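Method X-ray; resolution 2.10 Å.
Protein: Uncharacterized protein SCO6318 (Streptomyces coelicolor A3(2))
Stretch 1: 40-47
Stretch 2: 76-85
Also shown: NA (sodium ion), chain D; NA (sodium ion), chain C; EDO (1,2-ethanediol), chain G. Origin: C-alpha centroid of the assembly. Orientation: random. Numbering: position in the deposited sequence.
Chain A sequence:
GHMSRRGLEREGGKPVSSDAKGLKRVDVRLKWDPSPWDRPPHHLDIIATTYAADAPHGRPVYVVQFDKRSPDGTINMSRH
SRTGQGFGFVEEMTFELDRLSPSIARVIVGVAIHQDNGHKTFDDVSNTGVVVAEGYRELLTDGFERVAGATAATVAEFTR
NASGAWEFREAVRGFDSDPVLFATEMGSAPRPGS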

# COMPACT_ATOMS: atom_id res chain seq x y z
N PRO A 40 18.68 -14.26 -3.59
CA PRO A 40 18.60 -12.84 -3.16
C PRO A 40 17.32 -12.50 -2.35
O PRO A 40 16.31 -13.16 -2.53
CB PRO A 40 18.59 -12.08 -4.50
CG PRO A 40 19.40 -12.97 -5.42
CD PRO A 40 19.05 -14.39 -5.02
N PRO A 41 17.40 -11.49 -1.46
CA PRO A 41 16.31 -11.13 -0.54
C PRO A 41 14.97 -10.84 -1.22
O PRO A 41 14.92 -10.42 -2.39
CB PRO A 41 16.81 -9.85 0.15
CG PRO A 41 17.90 -9.33 -0.77
CD PRO A 41 18.55 -10.58 -1.27
N HIS A 42 13.90 -11.08 -0.47
CA HIS A 42 12.58 -10.66 -0.86
C HIS A 42 12.29 -9.29 -0.20
O HIS A 42 12.11 -9.19 1.01
CB HIS A 42 11.55 -11.73 -0.45
CG HIS A 42 11.60 -12.98 -1.28
ND1 HIS A 42 11.28 -14.23 -0.77
CD2 HIS A 42 11.94 -13.18 -2.57
CE1 HIS A 42 11.41 -15.13 -1.72
NE2 HIS A 42 11.82 -14.53 -2.82
N HIS A 43 12.27 -8.23 -1.02
CA HIS A 43 12.08 -6.88 -0.54
C HIS A 43 10.72 -6.39 -1.04
O HIS A 43 10.51 -6.19 -2.25
CB HIS A 43 13.19 -5.94 -1.01
CG HIS A 43 13.07 -4.54 -0.48
ND1 HIS A 43 14.04 -3.58 -0.66
CD2 HIS A 43 12.05 -3.92 0.17
CE1 HIS A 43 13.65 -2.45 -0.11
NE2 HIS A 43 12.44 -2.62 0.39
N LEU A 44 9.79 -6.29 -0.09
CA LEU A 44 8.43 -5.77 -0.31
C LEU A 44 8.27 -4.50 0.47
O LEU A 44 8.85 -4.35 1.55
CB LEU A 44 7.32 -6.73 0.15
CG LEU A 44 6.95 -7.89 -0.81
CD1 LEU A 44 8.13 -8.91 -1.01
CD2 LEU A 44 5.70 -8.58 -0.32
N ASP A 45 7.52 -3.57 -0.12
CA ASP A 45 7.22 -2.27 0.49
C ASP A 45 5.76 -1.99 0.46
O ASP A 45 5.10 -2.11 -0.60
CB ASP A 45 7.88 -1.12 -0.28
CG ASP A 45 9.40 -1.05 -0.05
OD1 ASP A 45 9.90 -1.46 1.02
OD2 ASP A 45 10.11 -0.56 -0.97
N ILE A 46 5.24 -1.55 1.61
CA ILE A 46 3.95 -0.84 1.60
C ILE A 46 4.23 0.54 1.02
O ILE A 46 5.18 1.24 1.44
CB ILE A 46 3.36 -0.66 3.02
CG1 ILE A 46 3.14 -2.03 3.74
CG2 ILE A 46 1.98 0.11 2.92
CD1 ILE A 46 2.74 -1.85 5.28
N ILE A 47 3.39 0.96 0.08
CA ILE A 47 3.53 2.28 -0.54
C ILE A 47 2.17 2.92 -0.55
O ILE A 47 1.20 2.27 -0.90
CB ILE A 47 4.02 2.14 -2.03
CG1 ILE A 47 5.39 1.40 -2.10
CG2 ILE A 47 4.10 3.51 -2.67
CD1 ILE A 47 5.87 1.13 -3.58
N ASN A 76 2.81 7.45 9.32
CA ASN A 76 4.02 7.00 10.00
C ASN A 76 4.18 5.54 9.68
O ASN A 76 3.21 4.85 9.36
CB ASN A 76 3.90 7.21 11.56
CG ASN A 76 5.20 6.73 12.38
OD1 ASN A 76 5.09 5.93 13.33
ND2 ASN A 76 6.41 7.25 12.01
N MSE A 77 5.43 5.07 9.75
CA MSE A 77 5.76 3.65 9.70
C MSE A 77 6.58 3.34 10.94
O MSE A 77 7.73 3.76 11.04
CB MSE A 77 6.57 3.33 8.45
CG MSE A 77 5.78 3.65 7.13
SE MSE A 77 6.75 3.00 5.61
CE MSE A 77 6.16 1.11 5.71
N SER A 78 6.01 2.57 11.88
CA SER A 78 6.83 2.16 13.04
C SER A 78 7.76 0.99 12.74
O SER A 78 8.67 0.69 13.52
CB SER A 78 5.92 1.81 14.22
OG SER A 78 5.23 0.61 13.93
N ARG A 79 7.54 0.29 11.63
CA ARG A 79 8.47 -0.75 11.23
C ARG A 79 8.39 -1.02 9.76
O ARG A 79 7.35 -0.73 9.13
CB ARG A 79 8.27 -2.03 12.05
CG ARG A 79 6.87 -2.63 11.91
CD ARG A 79 6.72 -3.86 12.86
NE ARG A 79 5.35 -4.33 12.72
CZ ARG A 79 4.30 -3.77 13.35
NH1 ARG A 79 4.48 -2.75 14.21
NH2 ARG A 79 3.08 -4.25 13.14
N HIS A 80 9.50 -1.55 9.22
CA HIS A 80 9.60 -1.83 7.80
C HIS A 80 10.70 -2.84 7.57
O HIS A 80 11.59 -2.98 8.37
CB HIS A 80 9.83 -0.53 6.97
CG HIS A 80 10.88 0.37 7.54
ND1 HIS A 80 12.24 0.10 7.44
CD2 HIS A 80 10.77 1.47 8.33
CE1 HIS A 80 12.91 1.01 8.11
NE2 HIS A 80 12.05 1.86 8.65
N SER A 81 10.67 -3.55 6.45
CA SER A 81 11.68 -4.59 6.26
C SER A 81 12.11 -4.70 4.83
O SER A 81 11.29 -4.62 3.91
CB SER A 81 11.12 -5.95 6.71
OG SER A 81 12.04 -6.99 6.36
N ARG A 82 13.39 -4.95 4.62
CA ARG A 82 13.88 -5.14 3.26
C ARG A 82 14.14 -6.60 2.95
O ARG A 82 14.67 -6.94 1.91
CB ARG A 82 14.99 -4.15 2.85
CG ARG A 82 16.40 -4.27 3.48
CD ARG A 82 17.30 -3.01 3.07
NE ARG A 82 16.62 -1.79 3.54
CZ ARG A 82 16.82 -1.23 4.75
NH1 ARG A 82 17.75 -1.75 5.58
NH2 ARG A 82 16.09 -0.16 5.14
N THR A 83 13.66 -7.47 3.84
CA THR A 83 13.96 -8.93 3.74
C THR A 83 12.77 -9.86 4.08
O THR A 83 12.72 -11.00 3.60
CB THR A 83 15.18 -9.36 4.64
OG1 THR A 83 14.83 -9.22 6.02
CG2 THR A 83 16.45 -8.55 4.33
N GLY A 84 11.82 -9.38 4.90
CA GLY A 84 10.84 -10.26 5.52
C GLY A 84 11.45 -11.29 6.49
O GLY A 84 10.85 -12.35 6.72
N GLN A 85 12.61 -11.01 7.06
CA GLN A 85 13.30 -11.98 7.96
C GLN A 85 12.50 -12.29 9.24
O GLN A 85 12.42 -13.47 9.71
CB GLN A 85 14.68 -11.48 8.34
CG GLN A 85 15.65 -12.61 8.57
CD GLN A 85 15.98 -13.37 7.28
OE1 GLN A 85 15.93 -14.62 7.24
NE2 GLN A 85 16.31 -12.62 6.23
NA NA D . 10.00 -2.86 2.99
NA NA C . 8.54 -12.67 7.61
C1 EDO G . 13.60 -7.29 9.19
O1 EDO G . 12.34 -8.02 9.03
C2 EDO G . 13.60 -5.74 9.25
O2 EDO G . 12.91 -5.09 10.36
O HOH W 1 14.23 -12.47 1.74
O HOH W 2 11.77 -1.66 3.47
O HOH W 3 6.34 -12.19 7.91

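No direct hydrogen bond joins the two stretches; a sodium ion, a water and close packing do the work instead. Pro 41 opens the contact, its CB 4.0 Å from Arg 82 O. At His 42 the backbones come close without pairing: His 42 O lies 3.2 Å from Thr 83 O, and two acceptors offer each other nothing. Water 1 supplies the missing link, accepting from His 42 N at 2.6 Å and donating to Thr 83 O at 2.8 Å.

His 43 is where the chains run nearest, its CA 4.6 Å from that of Arg 82. Arg 82 CB sits over the imidazole face, 3.6 Å from the centroid of the His 43 ring and 9° off the normal, a CH-pi contact. The ring is also held from within its own stretch, His 43 NE2 donating to Asp 45 OD1 at 2.9 Å.

Leu 44 O, Asp 45 OD1 and Ser 81 O each bind the chain D sodium at 2.4 Å, with water 2 among the other ligands. The ion's charge explains how Leu 44 O and Ser 81 O tolerate a 3.4 Å approach. Farther along, Ile 46 points toward the partner, its CB 4.3 Å from CE of selenomethionine Met 77, an apolar contact; Ile 47 points away.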